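Local atomic coordinates of basic blue protein (Cucumis sativus, PDB entry 2CBP), a protein that binds a type 1 copper ion and, as a plant blue copper protein of the phytocyanin family, probably serves in electron transfer. Residues G47-C52 with Q74-C79; Y3-S8 with E16-G21. All blocks are in the same frame, centred on the assembly; numbering follows the deposited sequence.

Interaction 1: residues G47-C52 with Q74-C79; sequences GGFSTC and QSYFIC. With CU (copper (II) ion), chain B.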
loop_
_atom_site.group_PDB
_atom_site.type_symbol
_atom_site.label_atom_id
_atom_site.label_comp_id
_atom_site.label_asym_id
_atom_site.label_seq_id
_atom_site.Cartn_x
_atom_site.Cartn_y
_atom_site.Cartn_z
ATOM N N GLY A 47 -9.077 8.238 -6.023
ATOM C CA GLY A 47 -10.491 8.098 -5.711
ATOM C C GLY A 47 -10.820 6.900 -4.842
ATOM O O GLY A 47 -11.581 6.975 -3.844
ATOM N N GLY A 48 -10.261 5.778 -5.238
ATOM C CA GLY A 48 -10.414 4.493 -4.557
ATOM C C GLY A 48 -9.776 4.572 -3.182
ATOM O O GLY A 48 -10.321 4.065 -2.175
ATOM N N PHE A 49 -8.629 5.254 -3.137
ATOM C CA PHE A 49 -7.910 5.416 -1.879
ATOM C C PHE A 49 -8.815 6.165 -0.877
ATOM O O PHE A 49 -8.921 5.791 0.293
ATOM C CB PHE A 49 -6.577 6.121 -2.036
ATOM C CG PHE A 49 -5.838 6.525 -0.809
ATOM C CD1 PHE A 49 -4.970 5.616 -0.152
ATOM C CD2 PHE A 49 -5.979 7.797 -0.274
ATOM C CE1 PHE A 49 -4.271 5.985 0.984
ATOM C CE2 PHE A 49 -5.281 8.174 0.863
ATOM C CZ PHE A 49 -4.432 7.286 1.515
ATOM N N SER A 50 -9.418 7.228 -1.393
ATOM C CA SER A 50 -10.270 8.066 -0.545
ATOM C C SER A 50 -11.551 7.407 -0.130
ATOM O O SER A 50 -11.919 7.573 1.061
ATOM C CB SER A 50 -10.517 9.411 -1.233
ATOM O OG SER A 50 -9.310 10.173 -1.272
ATOM N N THR A 51 -12.237 6.703 -1.008
ATOM C CA THR A 51 -13.524 6.076 -0.669
ATOM C C THR A 51 -13.454 4.620 -0.233
ATOM O O THR A 51 -14.483 4.045 0.160
ATOM C CB THR A 51 -14.462 6.207 -1.888
ATOM O OG1 THR A 51 -13.860 5.424 -2.920
ATOM C CG2 THR A 51 -14.661 7.653 -2.312
ATOM N N CYS A 52 -12.283 4.031 -0.360
ATOM C CA CYS A 52 -12.082 2.621 -0.019
ATOM C C CYS A 52 -12.877 1.752 -0.979
ATOM O O CYS A 52 -13.334 0.658 -0.616
ATOM C CB CYS A 52 -12.426 2.379 1.461
ATOM S SG CYS A 52 -11.128 2.988 2.539
ATOM N N GLN A 74 2.389 9.663 -8.182
ATOM C CA GLN A 74 1.579 9.133 -7.082
ATOM C C GLN A 74 1.151 7.678 -7.255
ATOM O O GLN A 74 0.765 7.273 -8.343
ATOM C CB GLN A 74 0.302 9.977 -6.923
ATOM C CG GLN A 74 0.566 11.446 -6.598
ATOM C CD GLN A 74 -0.436 12.332 -7.331
ATOM O OE1 GLN A 74 -0.061 13.157 -8.156
ATOM N NE2 GLN A 74 -1.726 12.121 -7.019
ATOM N N SER A 75 1.213 6.970 -6.135
ATOM C CA SER A 75 0.795 5.574 -6.010
ATOM C C SER A 75 -0.049 5.481 -4.726
ATOM O O SER A 75 0.305 6.112 -3.726
ATOM C CB SER A 75 1.908 4.544 -5.972
ATOM O OG SER A 75 2.529 4.474 -7.244
ATOM N N TYR A 76 -1.115 4.712 -4.819
ATOM C CA TYR A 76 -2.074 4.466 -3.752
ATOM C C TYR A 76 -2.297 2.953 -3.592
ATOM O O TYR A 76 -2.507 2.238 -4.579
ATOM C CB TYR A 76 -3.401 5.186 -4.091
ATOM C CG TYR A 76 -3.250 6.693 -4.273
ATOM C CD1 TYR A 76 -3.274 7.544 -3.163
ATOM C CD2 TYR A 76 -3.094 7.243 -5.536
ATOM C CE1 TYR A 76 -3.130 8.923 -3.309
ATOM C CE2 TYR A 76 -2.957 8.631 -5.706
ATOM C CZ TYR A 76 -2.984 9.455 -4.599
ATOM O OH TYR A 76 -2.851 10.805 -4.794
ATOM N N PHE A 77 -2.219 2.538 -2.342
ATOM C CA PHE A 77 -2.383 1.130 -1.961
ATOM C C PHE A 77 -3.375 1.025 -0.792
ATOM O O PHE A 77 -3.361 1.789 0.179
ATOM C CB PHE A 77 -1.054 0.445 -1.528
ATOM C CG PHE A 77 0.079 0.641 -2.483
ATOM C CD1 PHE A 77 0.879 1.799 -2.370
ATOM C CD2 PHE A 77 0.323 -0.270 -3.488
ATOM C CE1 PHE A 77 1.912 2.021 -3.282
ATOM C CE2 PHE A 77 1.364 -0.070 -4.420
ATOM C CZ PHE A 77 2.139 1.093 -4.289
ATOM N N ILE A 78 -4.208 -0.021 -0.926
ATOM C CA ILE A 78 -5.168 -0.294 0.150
ATOM C C ILE A 78 -5.222 -1.827 0.350
ATOM O O ILE A 78 -4.742 -2.575 -0.500
ATOM C CB ILE A 78 -6.588 0.189 -0.130
ATOM C CG1 ILE A 78 -7.207 -0.630 -1.248
ATOM C CG2 ILE A 78 -6.666 1.667 -0.473
ATOM C CD1 ILE A 78 -8.657 -0.299 -1.617
ATOM N N CYS A 79 -5.805 -2.190 1.466
ATOM C CA CYS A 79 -6.066 -3.625 1.775
ATOM C C CYS A 79 -7.605 -3.664 1.536
ATOM O O CYS A 79 -8.240 -2.784 2.165
ATOM C CB CYS A 79 -5.689 -4.089 3.140
ATOM S SG CYS A 79 -6.401 -5.700 3.582
HETATM CU CU CU B . -5.967 -5.971 5.675
#
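The ring of Phe49, borne by the short helix 46-51, meets the ring of Tyr76 on the strand in a pairing that is neither a stack nor edge-to-face: the planes stand at 47° with centroids 5.3 Å apart. Tyr76 CD1 lies over one face of the Phe49 ring, displaced toward its rim and 3.6 Å from Phe49 CG, and the two side chains cross at about a right angle. Phe49 reaches the strand because its CG is anti to the backbone N (chi1 171°), which swings the ring off the helix. Farther along, Ile78 CG2 comes within 4.2 Å of Phe49 CA, while the carbonyl oxygen of Phe77 sits at the edge of the Phe49 ring, near its plane. Gln74 NE2 donates to Tyr76 OH (2.8 Å), close to the amide plane of Gln74. On the helix, Thr51 OG1 and Thr51 N reach Gly47 O from opposite faces of its carbonyl plane. Lys90, of strand 90-95, makes a cation-pi contact with Phe49 and bonds to its carbonyl oxygen. Cys79 SG, one residue beyond Ile78, binds the copper at 2.2 Å; His39, His84 and Met89 complete the site. Between 47-52 and 74-79 the contact is thus apolar and aromatic, and the polar atoms find partners within their own segments or elsewhere in this cupredoxin fold; the Cys52-Cys85 disulfide just past the helix adds a covalent tie.

Interaction 2: residues Y3-S8 with E16-G21; sequences YVVGGS and ESWPKG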
loop_
_atom_site.group_PDB
_atom_site.type_symbol
_atom_site.label_atom_id
_atom_site.label_comp_id
_atom_site.label_asym_id
_atom_site.label_seq_id
_atom_site.Cartn_x
_atom_site.Cartn_y
_atom_site.Cartn_z
ATOM N N TYR A 3 12.073 0.011 1.030
ATOM C CA TYR A 3 11.406 0.423 2.253
ATOM C C TYR A 3 10.444 -0.708 2.674
ATOM O O TYR A 3 9.755 -1.241 1.803
ATOM C CB TYR A 3 10.581 1.710 2.098
ATOM C CG TYR A 3 11.455 2.899 1.739
ATOM C CD1 TYR A 3 11.911 3.086 0.440
ATOM C CD2 TYR A 3 11.840 3.804 2.725
ATOM C CE1 TYR A 3 12.729 4.154 0.098
ATOM C CE2 TYR A 3 12.664 4.888 2.402
ATOM C CZ TYR A 3 13.098 5.051 1.089
ATOM O OH TYR A 3 13.904 6.103 0.753
ATOM N N VAL A 4 10.472 -0.971 3.957
ATOM C CA VAL A 4 9.577 -1.996 4.524
ATOM C C VAL A 4 8.389 -1.216 5.125
ATOM O O VAL A 4 8.503 -0.496 6.128
ATOM C CB VAL A 4 10.296 -2.912 5.516
ATOM C CG1 VAL A 4 9.354 -4.013 6.025
ATOM C CG2 VAL A 4 11.579 -3.482 4.938
ATOM N N VAL A 5 7.279 -1.353 4.441
ATOM C CA VAL A 5 6.032 -0.692 4.868
ATOM C C VAL A 5 5.633 -1.093 6.278
ATOM O O VAL A 5 5.470 -2.293 6.587
ATOM C CB VAL A 5 4.916 -1.030 3.850
ATOM C CG1 VAL A 5 3.587 -0.419 4.309
ATOM C CG2 VAL A 5 5.287 -0.636 2.449
ATOM N N GLY A 6 5.460 -0.112 7.136
ATOM C CA GLY A 6 5.073 -0.295 8.531
ATOM C C GLY A 6 6.218 -0.726 9.428
ATOM O O GLY A 6 5.997 -1.033 10.636
ATOM N N GLY A 7 7.431 -0.741 8.893
ATOM C CA GLY A 7 8.594 -1.158 9.721
ATOM C C GLY A 7 8.432 -2.592 10.243
ATOM O O GLY A 7 7.984 -3.505 9.520
ATOM N N SER A 8 8.781 -2.767 11.521
ATOM C CA SER A 8 8.715 -4.086 12.142
ATOM C C SER A 8 7.312 -4.642 12.265
ATOM O O SER A 8 7.170 -5.896 12.329
ATOM C CB SER A 8 9.520 -4.095 13.443
ATOM O OG SER A 8 10.899 -3.958 13.076
ATOM N N GLU A 16 -1.591 4.483 7.660
ATOM C CA GLU A 16 -1.681 5.593 6.713
ATOM C C GLU A 16 -0.589 6.622 6.924
ATOM O O GLU A 16 -0.166 7.344 6.005
ATOM C CB GLU A 16 -3.038 6.256 6.876
ATOM C CG GLU A 16 -3.755 6.924 5.728
ATOM C CD GLU A 16 -5.171 7.352 6.069
ATOM O OE1 GLU A 16 -5.834 6.780 6.918
ATOM O OE2 GLU A 16 -5.561 8.375 5.359
ATOM N N SER A 17 -0.127 6.688 8.148
ATOM C CA SER A 17 0.894 7.592 8.650
ATOM C C SER A 17 2.333 7.277 8.306
ATOM O O SER A 17 3.205 8.185 8.301
ATOM C CB SER A 17 0.691 7.574 10.198
ATOM O OG SER A 17 0.096 6.309 10.542
ATOM N N TRP A 18 2.600 6.021 8.017
ATOM C CA TRP A 18 3.926 5.491 7.711
ATOM C C TRP A 18 4.730 6.304 6.711
ATOM O O TRP A 18 5.924 6.583 6.960
ATOM C CB TRP A 18 3.871 3.973 7.375
ATOM C CG TRP A 18 5.233 3.491 7.025
ATOM C CD1 TRP A 18 6.261 3.129 7.842
ATOM C CD2 TRP A 18 5.731 3.380 5.673
ATOM N NE1 TRP A 18 7.359 2.773 7.087
ATOM C CE2 TRP A 18 7.073 2.921 5.778
ATOM C CE3 TRP A 18 5.177 3.611 4.434
ATOM C CZ2 TRP A 18 7.859 2.686 4.652
ATOM C CZ3 TRP A 18 5.965 3.362 3.314
ATOM C CH2 TRP A 18 7.264 2.919 3.422
ATOM N N PRO A 19 4.145 6.711 5.611
ATOM C CA PRO A 19 4.791 7.491 4.567
ATOM C C PRO A 19 5.312 8.849 5.022
ATOM O O PRO A 19 6.195 9.422 4.376
ATOM C CB PRO A 19 3.679 7.695 3.516
ATOM C CG PRO A 19 2.762 6.481 3.694
ATOM C CD PRO A 19 2.724 6.404 5.231
ATOM N N LYS A 20 4.753 9.329 6.105
ATOM C CA LYS A 20 5.092 10.631 6.666
ATOM C C LYS A 20 6.586 10.754 6.942
ATOM O O LYS A 20 7.202 9.980 7.686
ATOM C CB LYS A 20 4.274 10.954 7.918
ATOM C CG LYS A 20 4.462 12.400 8.356
ATOM C CD LYS A 20 3.996 12.729 9.753
ATOM C CE LYS A 20 4.495 14.097 10.212
ATOM N NZ LYS A 20 5.986 14.123 10.291
ATOM N N GLY A 21 7.155 11.763 6.296
ATOM C CA GLY A 21 8.552 12.122 6.387
ATOM C C GLY A 21 9.497 11.328 5.520
ATOM O O GLY A 21 10.735 11.410 5.738
HETATM O O HOH W 1 10.111 1.411 7.048
#
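Trp18 carries the whole contact from its segment, its indole set against Tyr3 CB and the backbone of Val4 to Gly7, where the chain makes a type II turn. A chi1 of 178° carries the indole away from its own backbone N, across from the 16-21 loop to the turn. The face contacts are CH-pi: Val5 CA stands over the six-membered ring, 3.9 Å from its centroid and 13° off the normal, and Gly6 CA lies over the five-membered ring at 4.1 Å from that centroid. Gly6 N is on the same face, 3.4 Å from Trp18 CD1, so the Val5-Gly6 peptide link lies close against the indole. Apolar contacts hold the six-membered end. Tyr3 CB meets Trp18 CH2 at the ring edge at 3.8 Å, and Val5 CG2 packs near Trp18 CZ3, the valine crossing the indole at about a right angle. The phenol of Tyr3 leads away to meet the Phe24 ring edge-to-face.

The polar link is indirect. One water in the plane of the indole accepts from Trp18 NE1 (3.1 Å) and donates to Val4 O (2.7 Å), the same oxygen that takes the Gly7 N bond closing the turn. Lys22 adds a cation-pi contact to Trp18 and bonds to its carbonyl oxygen. A serine here would probably leave the Val5-Gly6 backbone without its aromatic cover and the water on Val4 O without its indole donor. The loop is thus joined to the turn from Val4 to Gly7 by dispersion and CH-pi contact over a peptide surface, with one bridging water to serve the indole N-H.

How the interactions relate
Interactions 1 and 2 lie 16 Å apart between centres, in series along the chain, and each has one strand in a different sheet: strand 73-78 in the four-stranded one, strand 2-4 in the three-stranded one. A touch between them, Phe49 CZ with Glu16 OE2, is doubtful, since Glu16 was modelled in two positions. Lys90 and Ile91 of strand 90-95 link them more clearly: Lys90 meets Phe49 and Ile78, and Ile91 meets Val5 and Pro19 besides bonding to the Phe77 backbone. Interaction 1 runs into the copper site through Cys79. Interaction 2 stands farther off: the Val5 side chain is about 11 Å from the copper and about 8 Å from the side chain of its ligand Met89.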